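Local coordinates for protein DNA endonuclease I-CeuI (PDB 2EX5) that cuts double-stranded DNA at a long, degenerate recognition site as a magnesium-dependent LAGLIDADG homing endonuclease, starting the homing of its intron, at residues C[6-20]-C[108-120]. The protein carries 1 engineered substitution. Numbering follows the deposited sequence.
Sequences EKLPQDKLEELKKIN and RIRHKSGSNATLV. With nucleotides of chain A; nucleotides of chain B.
Helix 10-20, whose Leu16 and Asn20 meet the carbonyl of Ile109, runs roughly antiparallel to strand 108-111, the axes of these segments 8.8 Å apart at their closest and 148° between their directions. The strand forms one border of the chain's four-stranded antiparallel sheet, this subunit's part of the DNA-binding saddle of the LAGLIDADG fold, and the N-terminal helix packs along it. At Asn20 the side-chain amide ties the two together: ND2 donates to Ile109 O at 3.1 Å, with the carbonyl oxygen lying in the amide plane. One turn earlier, Leu16 CD1 sits against that same oxygen, while its other methyl, CD2, reaches Leu119 CD1 on the neighbouring strand. Leu13 brings CD2 over a face of the His111 ring, a CH-pi contact 3.9 Å from the centroid. With CG anti to the backbone N (chi1 174°), His111 holds that ring against the helix, and its NE2 binds Ser115 O in the ring plane. Ahead of the helix, Leu8 N donates to Asn116 O at 3.0 Å, from above the carbonyl plane, and Leu8 CB rests on Ala117 CB. At the DNA end, the Arg110 guanidinium has Arg108 CB on one face and C2' of DC7 of chain A on the other, toward the rim, with NH1 donating in plane to OP2 of that nucleotide. Replacing Arg110 by an alanine would probably cost OP2 its direct bond from NH1 and uncover Arg108 CB. One water bridges the same phosphate to both segments, donating to Asn20 O and to DC7 OP2 of chain A and accepting from Arg108 NE at 2.8 Å.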
ATOM      1  N   GLU C   6     -17.584  -9.389   4.539  1.00 50.92           N
ATOM      2  CA  GLU C   6     -17.407 -10.783   4.975  1.00 52.10           C
ATOM      3  C   GLU C   6     -16.282 -10.946   6.012  1.00 52.20           C
ATOM      4  O   GLU C   6     -15.117 -10.701   5.690  1.00 51.83           O
ATOM      5  CB  GLU C   6     -17.034 -11.657   3.766  1.00 53.07           C
ATOM      6  CG  GLU C   6     -18.187 -12.158   2.913  1.00 55.22           C
ATOM      7  CD  GLU C   6     -17.758 -13.326   2.028  1.00 57.15           C
ATOM      8  OE1 GLU C   6     -17.607 -13.085   0.838  1.00 55.91           O
ATOM      9  OE2 GLU C   6     -17.549 -14.482   2.508  1.00 57.45           O
ATOM     10  N   LYS C   7     -16.624 -11.370   7.232  1.00 51.82           N
ATOM     11  CA  LYS C   7     -15.643 -11.608   8.253  1.00 51.81           C
ATOM     12  C   LYS C   7     -14.911 -12.898   7.848  1.00 51.39           C
ATOM     13  O   LYS C   7     -15.487 -13.705   7.182  1.00 51.09           O
ATOM     14  CB  LYS C   7     -16.288 -11.739   9.631  1.00 52.73           C
ATOM     15  CG  LYS C   7     -16.825 -10.456  10.203  1.00 54.45           C
ATOM     16  CD  LYS C   7     -16.834 -10.472  11.730  1.00 58.19           C
ATOM     17  CE  LYS C   7     -18.027 -11.223  12.313  1.00 59.03           C
ATOM     18  NZ  LYS C   7     -17.600 -12.076  13.473  1.00 61.19           N
ATOM     19  N   LEU C   8     -13.614 -13.009   8.148  1.00 50.65           N
ATOM     20  CA  LEU C   8     -12.869 -14.256   8.026  1.00 50.11           C
ATOM     21  C   LEU C   8     -13.541 -15.299   8.959  1.00 49.77           C
ATOM     22  O   LEU C   8     -13.801 -15.023  10.117  1.00 48.11           O
ATOM     23  CB  LEU C   8     -11.422 -13.979   8.477  1.00 50.50           C
ATOM     24  CG  LEU C   8     -10.169 -14.831   8.334  1.00 49.33           C
ATOM     25  CD1 LEU C   8     -10.070 -15.598   9.535  1.00 50.23           C
ATOM     26  CD2 LEU C   8     -10.135 -15.742   7.124  1.00 50.59           C
ATOM     27  N   PRO C   9     -13.857 -16.491   8.452  1.00 50.84           N
ATOM     28  CA  PRO C   9     -14.757 -17.306   9.306  1.00 51.87           C
ATOM     29  C   PRO C   9     -14.042 -17.856  10.543  1.00 51.18           C
ATOM     30  O   PRO C   9     -12.818 -17.982  10.549  1.00 50.49           O
ATOM     31  CB  PRO C   9     -15.221 -18.401   8.371  1.00 51.29           C
ATOM     32  CG  PRO C   9     -14.004 -18.574   7.444  1.00 52.72           C
ATOM     33  CD  PRO C   9     -13.474 -17.190   7.219  1.00 51.90           C
ATOM     34  N   GLN C  10     -14.817 -18.159  11.569  1.00 51.93           N
ATOM     35  CA  GLN C  10     -14.281 -18.400  12.905  1.00 53.37           C
ATOM     36  C   GLN C  10     -13.500 -19.676  13.003  1.00 52.36           C
ATOM     37  O   GLN C  10     -12.649 -19.815  13.876  1.00 52.16           O
ATOM     38  CB  GLN C  10     -15.404 -18.312  13.953  1.00 55.37           C
ATOM     39  CG  GLN C  10     -15.245 -17.131  14.987  1.00 58.47           C
ATOM     40  CD  GLN C  10     -14.526 -17.586  16.297  1.00 60.37           C
ATOM     41  OE1 GLN C  10     -14.772 -18.700  16.793  1.00 62.36           O
ATOM     42  NE2 GLN C  10     -13.631 -16.749  16.831  1.00 59.89           N
ATOM     43  N   ASP C  11     -13.737 -20.583  12.064  1.00 53.18           N
ATOM     44  CA  ASP C  11     -12.959 -21.824  11.996  1.00 54.45           C
ATOM     45  C   ASP C  11     -11.505 -21.551  11.605  1.00 54.01           C
ATOM     46  O   ASP C  11     -10.570 -22.228  12.083  1.00 54.25           O
ATOM     47  CB  ASP C  11     -13.600 -22.846  11.024  1.00 57.01           C
ATOM     48  CG  ASP C  11     -13.037 -22.762   9.593  1.00 60.44           C
ATOM     49  OD1 ASP C  11     -13.504 -21.904   8.814  1.00 61.37           O
ATOM     50  OD2 ASP C  11     -12.139 -23.560   9.226  1.00 62.99           O
ATOM     51  N   LYS C  12     -11.340 -20.565  10.695  1.00 52.64           N
ATOM     52  CA  LYS C  12     -10.011 -20.097  10.248  1.00 49.28           C
ATOM     53  C   LYS C  12      -9.311 -19.325  11.349  1.00 46.80           C
ATOM     54  O   LYS C  12      -8.155 -19.578  11.615  1.00 45.92           O
ATOM     55  CB  LYS C  12     -10.128 -19.254   8.972  1.00 49.61           C
ATOM     56  CG  LYS C  12     -10.663 -19.988   7.809  1.00 49.54           C
ATOM     57  CD  LYS C  12      -9.619 -20.348   6.809  1.00 50.08           C
ATOM     58  CE  LYS C  12     -10.190 -21.268   5.741  1.00 48.10           C
ATOM     59  NZ  LYS C  12     -11.150 -20.562   4.889  1.00 48.81           N
ATOM     60  N   LEU C  13     -10.026 -18.411  12.008  1.00 45.13           N
ATOM     61  CA  LEU C  13      -9.463 -17.707  13.152  1.00 44.71           C
ATOM     62  C   LEU C  13      -8.892 -18.653  14.196  1.00 45.22           C
ATOM     63  O   LEU C  13      -7.779 -18.456  14.667  1.00 45.84           O
ATOM     64  CB  LEU C  13     -10.506 -16.794  13.792  1.00 44.13           C
ATOM     65  CG  LEU C  13     -10.813 -15.442  13.147  1.00 44.49           C
ATOM     66  CD1 LEU C  13     -11.543 -14.618  14.148  1.00 43.84           C
ATOM     67  CD2 LEU C  13      -9.484 -14.776  12.810  1.00 42.51           C
ATOM     68  N   GLU C  14      -9.668 -19.694  14.543  1.00 46.24           N
ATOM     69  CA  GLU C  14      -9.270 -20.674  15.574  1.00 46.23           C
ATOM     70  C   GLU C  14      -8.113 -21.503  15.177  1.00 44.46           C
ATOM     71  O   GLU C  14      -7.164 -21.706  15.943  1.00 43.18           O
ATOM     72  CB  GLU C  14     -10.446 -21.608  15.919  1.00 50.03           C
ATOM     73  CG  GLU C  14     -10.672 -21.566  17.475  1.00 54.51           C
ATOM     74  CD  GLU C  14     -11.126 -20.203  17.884  1.00 56.50           C
ATOM     75  OE1 GLU C  14     -11.979 -19.647  17.126  1.00 59.37           O
ATOM     76  OE2 GLU C  14     -10.606 -19.688  18.893  1.00 59.12           O
ATOM     77  N   GLU C  15      -8.160 -21.914  13.914  1.00 43.61           N
ATOM     78  CA  GLU C  15      -7.058 -22.627  13.284  1.00 42.25           C
ATOM     79  C   GLU C  15      -5.747 -21.825  13.204  1.00 40.21           C
ATOM     80  O   GLU C  15      -4.711 -22.353  13.501  1.00 41.07           O
ATOM     81  CB  GLU C  15      -7.534 -23.116  11.950  1.00 43.39           C
ATOM     82  CG  GLU C  15      -6.646 -24.197  11.353  1.00 48.26           C
ATOM     83  CD  GLU C  15      -6.632 -25.461  12.178  1.00 50.48           C
ATOM     84  OE1 GLU C  15      -5.509 -26.001  12.473  1.00 50.51           O
ATOM     85  OE2 GLU C  15      -7.759 -25.855  12.547  1.00 51.10           O
ATOM     86  N   LEU C  16      -5.800 -20.547  12.838  1.00 38.44           N
ATOM     87  CA  LEU C  16      -4.647 -19.598  12.999  1.00 35.62           C
ATOM     88  C   LEU C  16      -4.114 -19.498  14.434  1.00 35.19           C
ATOM     89  O   LEU C  16      -2.869 -19.478  14.670  1.00 33.85           O
ATOM     90  CB  LEU C  16      -5.040 -18.175  12.479  1.00 33.02           C
ATOM     91  CG  LEU C  16      -3.978 -17.083  12.195  1.00 32.31           C
ATOM     92  CD1 LEU C  16      -2.794 -17.708  11.419  1.00 31.79           C
ATOM     93  CD2 LEU C  16      -4.551 -15.912  11.405  1.00 29.65           C
ATOM     94  N   LYS C  17      -5.014 -19.420  15.438  1.00 36.64           N
ATOM     95  CA  LYS C  17      -4.480 -19.458  16.828  1.00 36.67           C
ATOM     96  C   LYS C  17      -3.784 -20.759  17.110  1.00 35.04           C
ATOM     97  O   LYS C  17      -2.728 -20.725  17.683  1.00 35.26           O
ATOM     98  CB  LYS C  17      -5.518 -19.195  17.954  1.00 40.73           C
ATOM     99  CG  LYS C  17      -5.751 -17.742  18.366  1.00 45.58           C
ATOM    100  CD  LYS C  17      -6.725 -17.626  19.594  1.00 49.63           C
ATOM    101  CE  LYS C  17      -6.807 -16.145  20.211  1.00 53.02           C
ATOM    102  NZ  LYS C  17      -5.556 -15.263  20.027  1.00 53.41           N
ATOM    103  N   LYS C  18      -4.377 -21.918  16.775  1.00 35.14           N
ATOM    104  CA  LYS C  18      -3.714 -23.228  17.165  1.00 34.64           C
ATOM    105  C   LYS C  18      -2.350 -23.200  16.482  1.00 34.09           C
ATOM    106  O   LYS C  18      -1.330 -23.603  17.040  1.00 33.41           O
ATOM    107  CB  LYS C  18      -4.507 -24.489  16.693  1.00 37.50           C
ATOM    108  CG  LYS C  18      -5.934 -24.668  17.206  1.00 40.95           C
ATOM    109  CD  LYS C  18      -6.665 -25.887  16.532  1.00 42.91           C
ATOM    110  CE  LYS C  18      -8.221 -25.682  16.540  1.00 45.85           C
ATOM    111  NZ  LYS C  18      -8.876 -25.158  17.848  1.00 44.92           N
ATOM    112  N   ILE C  19      -2.341 -22.697  15.238  1.00 33.64           N
ATOM    113  CA  ILE C  19      -1.103 -22.731  14.426  1.00 32.63           C
ATOM    114  C   ILE C  19      -0.064 -21.863  15.117  1.00 31.46           C
ATOM    115  O   ILE C  19       1.086 -22.304  15.188  1.00 30.93           O
ATOM    116  CB  ILE C  19      -1.382 -22.266  12.924  1.00 32.99           C
ATOM    117  CG1 ILE C  19      -2.031 -23.397  12.096  1.00 33.34           C
ATOM    118  CG2 ILE C  19      -0.138 -21.835  12.212  1.00 33.34           C
ATOM    119  CD1 ILE C  19      -2.667 -22.928  10.825  1.00 31.14           C
ATOM    120  N   ASN C  20      -0.423 -20.605  15.566  1.00 31.32           N
ATOM    121  CA  ASN C  20       0.563 -19.742  16.340  1.00 30.84           C
ATOM    122  C   ASN C  20       0.958 -20.341  17.668  1.00 30.63           C
ATOM    123  O   ASN C  20       2.135 -20.261  18.106  1.00 29.88           O
ATOM    124  CB  ASN C  20       0.104 -18.263  16.582  1.00 28.94           C
ATOM    125  CG  ASN C  20       0.179 -17.429  15.355  1.00 30.19           C
ATOM    126  OD1 ASN C  20       1.248 -17.228  14.774  1.00 29.22           O
ATOM    127  ND2 ASN C  20      -0.970 -17.001  14.897  1.00 28.29           N
ATOM    128  N   ARG C 108       5.325 -13.514  12.627  1.00 29.37           N
ATOM    129  CA  ARG C 108       4.118 -14.164  12.997  1.00 29.58           C
ATOM    130  C   ARG C 108       3.045 -13.406  12.284  1.00 29.23           C
ATOM    131  O   ARG C 108       3.075 -12.201  12.315  1.00 28.68           O
ATOM    132  CB  ARG C 108       3.924 -14.076  14.502  1.00 30.14           C
ATOM    133  CG  ARG C 108       4.946 -14.873  15.342  1.00 31.03           C
ATOM    134  CD  ARG C 108       4.763 -16.445  15.152  1.00 32.52           C
ATOM    135  NE  ARG C 108       5.693 -17.183  16.043  1.00 28.57           N
ATOM    136  CZ  ARG C 108       6.947 -17.522  15.741  1.00 30.84           C
ATOM    137  NH1 ARG C 108       7.686 -18.110  16.691  1.00 29.82           N
ATOM    138  NH2 ARG C 108       7.477 -17.272  14.522  1.00 30.42           N
ATOM    139  N   ILE C 109       2.117 -14.158  11.659  1.00 27.93           N
ATOM    140  CA  ILE C 109       0.869 -13.694  11.107  1.00 27.65           C
ATOM    141  C   ILE C 109      -0.318 -13.923  12.046  1.00 30.57           C
ATOM    142  O   ILE C 109      -0.596 -15.048  12.525  1.00 29.72           O
ATOM    143  CB  ILE C 109       0.587 -14.329   9.748  1.00 27.77           C
ATOM    144  CG1 ILE C 109       1.670 -13.868   8.736  1.00 25.67           C
ATOM    145  CG2 ILE C 109      -0.804 -14.008   9.290  1.00 28.84           C
ATOM    146  CD1 ILE C 109       1.575 -14.459   7.383  1.00 27.86           C
ATOM    147  N   ARG C 110      -1.046 -12.841  12.333  1.00 31.23           N
ATOM    148  CA  ARG C 110      -2.138 -12.961  13.243  1.00 32.52           C
ATOM    149  C   ARG C 110      -3.294 -12.145  12.679  1.00 33.24           C
ATOM    150  O   ARG C 110      -3.067 -11.290  11.835  1.00 33.74           O
ATOM    151  CB  ARG C 110      -1.713 -12.516  14.637  1.00 32.44           C
ATOM    152  CG  ARG C 110      -0.397 -13.112  15.147  1.00 34.90           C
ATOM    153  CD  ARG C 110      -0.295 -13.028  16.774  1.00 36.78           C
ATOM    154  NE  ARG C 110       1.031 -13.269  17.399  1.00 38.92           N
ATOM    155  CZ  ARG C 110       2.118 -12.482  17.254  1.00 40.85           C
ATOM    156  NH1 ARG C 110       3.287 -12.752  17.872  1.00 41.74           N
ATOM    157  NH2 ARG C 110       2.058 -11.418  16.469  1.00 40.89           N
ATOM    158  N   HIS C 111      -4.526 -12.420  13.112  1.00 32.01           N
ATOM    159  CA  HIS C 111      -5.673 -11.631  12.775  1.00 32.51           C
ATOM    160  C   HIS C 111      -5.585 -10.258  13.478  1.00 33.27           C
ATOM    161  O   HIS C 111      -5.296 -10.161  14.684  1.00 33.53           O
ATOM    162  CB  HIS C 111      -6.964 -12.378  13.171  1.00 34.09           C
ATOM    163  CG  HIS C 111      -8.221 -11.580  12.994  1.00 36.65           C
ATOM    164  ND1 HIS C 111      -8.990 -11.157  14.063  1.00 39.34           N
ATOM    165  CD2 HIS C 111      -8.817 -11.072  11.883  1.00 36.79           C
ATOM    166  CE1 HIS C 111     -10.029 -10.472  13.613  1.00 39.23           C
ATOM    167  NE2 HIS C 111      -9.952 -10.416  12.289  1.00 39.24           N
ATOM    168  N   LYS C 112      -5.786  -9.194  12.716  1.00 33.31           N
ATOM    169  CA  LYS C 112      -5.973  -7.876  13.336  1.00 33.16           C
ATOM    170  C   LYS C 112      -7.272  -7.775  14.101  1.00 34.16           C
ATOM    171  O   LYS C 112      -8.394  -7.716  13.517  1.00 32.20           O
ATOM    172  CB  LYS C 112      -5.928  -6.759  12.308  1.00 33.13           C
ATOM    173  CG  LYS C 112      -6.223  -5.426  12.916  1.00 33.10           C
ATOM    174  CD  LYS C 112      -6.147  -4.375  11.766  1.00 32.86           C
ATOM    175  CE  LYS C 112      -5.558  -3.170  12.240  1.00 31.71           C
ATOM    176  NZ  LYS C 112      -4.021  -3.272  12.297  1.00 31.65           N
ATOM    177  N   SER C 113      -7.113  -7.726  15.413  1.00 35.32           N
ATOM    178  CA  SER C 113      -8.211  -7.554  16.305  1.00 37.24           C
ATOM    179  C   SER C 113      -9.152  -6.463  15.809  1.00 37.52           C
ATOM    180  O   SER C 113      -8.709  -5.371  15.438  1.00 38.19           O
ATOM    181  CB  SER C 113      -7.629  -7.220  17.666  1.00 38.25           C
ATOM    182  OG  SER C 113      -8.607  -6.597  18.462  1.00 42.32           O
ATOM    183  N   GLY C 114     -10.440  -6.780  15.803  1.00 37.56           N
ATOM    184  CA  GLY C 114     -11.530  -5.882  15.431  1.00 37.16           C
ATOM    185  C   GLY C 114     -11.630  -5.563  13.954  1.00 38.34           C
ATOM    186  O   GLY C 114     -12.062  -4.464  13.551  1.00 37.23           O
ATOM    187  N   SER C 115     -11.214  -6.492  13.098  1.00 37.37           N
ATOM    188  CA  SER C 115     -11.338  -6.191  11.678  1.00 36.70           C
ATOM    189  C   SER C 115     -12.153  -7.333  11.134  1.00 35.05           C
ATOM    190  O   SER C 115     -12.122  -8.375  11.731  1.00 36.38           O
ATOM    191  CB  SER C 115      -9.955  -6.091  10.987  1.00 35.32           C
ATOM    192  OG  SER C 115      -9.360  -7.358  10.950  1.00 33.86           O
ATOM    193  N   ASN C 116     -12.847  -7.107  10.022  1.00 36.26           N
ATOM    194  CA  ASN C 116     -13.517  -8.160   9.237  1.00 35.95           C
ATOM    195  C   ASN C 116     -12.595  -9.318   9.000  1.00 34.84           C
ATOM    196  O   ASN C 116     -12.870 -10.394   9.463  1.00 33.38           O
ATOM    197  CB  ASN C 116     -14.197  -7.623   7.968  1.00 35.39           C
ATOM    198  CG  ASN C 116     -15.368  -6.687   8.322  1.00 39.69           C
ATOM    199  OD1 ASN C 116     -15.762  -6.606   9.488  1.00 40.49           O
ATOM    200  ND2 ASN C 116     -15.897  -5.970   7.347  1.00 40.16           N
ATOM    201  N   ALA C 117     -11.437  -9.059   8.383  1.00 34.88           N
ATOM    202  CA  ALA C 117     -10.662 -10.150   7.730  1.00 31.87           C
ATOM    203  C   ALA C 117      -9.205  -9.725   7.425  1.00 30.88           C
ATOM    204  O   ALA C 117      -8.439 -10.386   6.619  1.00 28.34           O
ATOM    205  CB  ALA C 117     -11.430 -10.708   6.511  1.00 29.91           C
ATOM    206  N   THR C 118      -8.766  -8.688   8.167  1.00 29.97           N
ATOM    207  CA  THR C 118      -7.360  -8.360   8.039  1.00 30.05           C
ATOM    208  C   THR C 118      -6.312  -9.080   8.861  1.00 29.05           C
ATOM    209  O   THR C 118      -6.472  -9.365  10.024  1.00 30.92           O
ATOM    210  CB  THR C 118      -7.006  -6.852   7.977  1.00 32.84           C
ATOM    211  OG1 THR C 118      -6.365  -6.473   9.158  1.00 40.43           O
ATOM    212  CG2 THR C 118      -8.124  -5.967   7.670  1.00 30.66           C
ATOM    213  N   LEU C 119      -5.156  -9.239   8.290  1.00 25.87           N
ATOM    214  CA  LEU C 119      -4.102  -9.980   8.963  1.00 25.52           C
ATOM    215  C   LEU C 119      -2.920  -9.052   9.156  1.00 22.90           C
ATOM    216  O   LEU C 119      -2.818  -8.158   8.407  1.00 24.31           O
ATOM    217  CB  LEU C 119      -3.715 -11.128   7.987  1.00 25.51           C
ATOM    218  CG  LEU C 119      -4.287 -12.567   8.136  1.00 26.98           C
ATOM    219  CD1 LEU C 119      -5.679 -12.764   8.939  1.00 26.71           C
ATOM    220  CD2 LEU C 119      -4.127 -13.496   6.886  1.00 26.67           C
ATOM    221  N   VAL C 120      -2.003  -9.284  10.100  1.00 21.66           N
ATOM    222  CA  VAL C 120      -0.888  -8.411  10.357  1.00 22.07           C
ATOM    223  C   VAL C 120       0.233  -9.350  10.521  1.00 23.90           C
ATOM    224  O   VAL C 120       0.093 -10.331  11.224  1.00 28.07           O
ATOM    225  CB  VAL C 120      -1.041  -7.540  11.636  1.00 20.38           C
ATOM    226  CG1 VAL C 120       0.191  -6.655  11.849  1.00 20.00           C
ATOM    227  CG2 VAL C 120      -2.175  -6.657  11.462  1.00 22.42           C
TER
ATOM    228  P    DC A   7       3.132 -15.197  20.805  1.00 47.80           P
ATOM    229  OP1  DC A   7       2.174 -16.283  21.120  1.00 47.63           O
ATOM    230  OP2  DC A   7       4.028 -15.286  19.588  1.00 46.78           O
ATOM    231  O5'  DC A   7       2.049 -13.978  20.904  1.00 49.00           O
ATOM    232  C5'  DC A   7       1.132 -14.001  22.083  1.00 48.32           C
ATOM    233  C4'  DC A   7       0.135 -12.861  22.064  1.00 48.67           C
ATOM    234  O4'  DC A   7       0.845 -11.693  22.565  1.00 46.57           O
ATOM    235  C3'  DC A   7      -0.404 -12.484  20.685  1.00 49.31           C
ATOM    236  O3'  DC A   7      -1.685 -12.007  20.769  1.00 51.88           O
ATOM    237  C2'  DC A   7       0.400 -11.252  20.282  1.00 48.01           C
ATOM    238  C1'  DC A   7       0.546 -10.632  21.687  1.00 45.65           C
ATOM    239  N1   DC A   7       1.442  -9.468  21.621  1.00 42.99           N
ATOM    240  C2   DC A   7       1.247  -8.345  22.451  1.00 42.36           C
ATOM    241  O2   DC A   7       0.390  -8.408  23.323  1.00 41.41           O
ATOM    242  N3   DC A   7       2.036  -7.258  22.302  1.00 40.86           N
ATOM    243  C4   DC A   7       2.958  -7.269  21.386  1.00 41.32           C
ATOM    244  N4   DC A   7       3.786  -6.249  21.280  1.00 42.66           N
ATOM    245  C5   DC A   7       3.168  -8.398  20.574  1.00 43.07           C
ATOM    246  C6   DC A   7       2.417  -9.474  20.716  1.00 41.97           C
TER
ATOM    247  P    DG B  16      -1.438   1.718   4.317  1.00 38.08           P
ATOM    248  OP1  DG B  16      -1.931   2.804   5.159  1.00 37.50           O
ATOM    249  OP2  DG B  16      -1.051   2.078   2.929  1.00 36.25           O
ATOM    250  O5'  DG B  16      -0.306   0.829   5.067  1.00 30.62           O
ATOM    251  C5'  DG B  16       0.812   1.188   5.836  1.00 28.15           C
ATOM    252  C4'  DG B  16       0.419   2.185   6.982  1.00 26.59           C
ATOM    253  O4'  DG B  16      -0.780   1.973   7.802  1.00 25.34           O
ATOM    254  C3'  DG B  16       1.461   2.327   8.004  1.00 25.32           C
ATOM    255  O3'  DG B  16       1.672   3.836   7.962  1.00 24.42           O
ATOM    256  C2'  DG B  16       0.853   1.660   9.249  1.00 24.71           C
ATOM    257  C1'  DG B  16      -0.599   2.090   9.185  1.00 24.17           C
ATOM    258  N9   DG B  16      -1.549   1.169   9.925  1.00 27.60           N
ATOM    259  C8   DG B  16      -1.639  -0.214   9.811  1.00 28.57           C
ATOM    260  N7   DG B  16      -2.473  -0.778  10.617  1.00 27.63           N
ATOM    261  C5   DG B  16      -3.032   0.299  11.306  1.00 27.07           C
ATOM    262  C6   DG B  16      -4.060   0.336  12.274  1.00 27.25           C
ATOM    263  O6   DG B  16      -4.627  -0.693  12.719  1.00 26.54           O
ATOM    264  N1   DG B  16      -4.349   1.638  12.794  1.00 25.26           N
ATOM    265  C2   DG B  16      -3.652   2.762  12.331  1.00 26.04           C
ATOM    266  N2   DG B  16      -3.908   4.021  12.735  1.00 22.27           N
ATOM    267  N3   DG B  16      -2.786   2.691  11.368  1.00 25.65           N
ATOM    268  C4   DG B  16      -2.491   1.463  10.909  1.00 25.17           C
TER
ATOM    269  P    DG A   9      -8.218  -8.750  21.731  1.00 50.51           P
ATOM    270  OP1  DG A   9      -9.094  -9.153  22.883  1.00 51.00           O
ATOM    271  OP2  DG A   9      -8.675  -9.052  20.339  1.00 51.75           O
ATOM    272  O5'  DG A   9      -7.838  -7.186  21.964  1.00 47.06           O
ATOM    273  C5'  DG A   9      -7.680  -6.750  23.341  1.00 44.12           C
ATOM    274  C4'  DG A   9      -7.379  -5.284  23.428  1.00 43.55           C
ATOM    275  O4'  DG A   9      -6.029  -4.918  22.960  1.00 41.77           O
ATOM    276  C3'  DG A   9      -8.373  -4.514  22.577  1.00 42.71           C
ATOM    277  O3'  DG A   9      -8.753  -3.414  23.419  1.00 46.49           O
ATOM    278  C2'  DG A   9      -7.560  -4.064  21.351  1.00 40.34           C
ATOM    279  C1'  DG A   9      -6.098  -4.003  21.858  1.00 37.75           C
ATOM    280  N9   DG A   9      -5.110  -4.297  20.782  1.00 33.82           N
ATOM    281  C8   DG A   9      -4.999  -5.489  20.055  1.00 31.35           C
ATOM    282  N7   DG A   9      -4.089  -5.475  19.138  1.00 29.95           N
ATOM    283  C5   DG A   9      -3.525  -4.171  19.247  1.00 30.14           C
ATOM    284  C6   DG A   9      -2.452  -3.477  18.582  1.00 31.73           C
ATOM    285  O6   DG A   9      -1.705  -3.853  17.642  1.00 30.98           O
ATOM    286  N1   DG A   9      -2.257  -2.100  18.998  1.00 29.20           N
ATOM    287  C2   DG A   9      -2.954  -1.490  19.976  1.00 29.23           C
ATOM    288  N2   DG A   9      -2.615  -0.147  20.206  1.00 26.49           N
ATOM    289  N3   DG A   9      -3.910  -2.177  20.671  1.00 27.47           N
ATOM    290  C4   DG A   9      -4.167  -3.447  20.258  1.00 30.25           C
TER
HETATM  291  O   HOH W   1       3.714 -17.568  18.008  1.00 37.78           O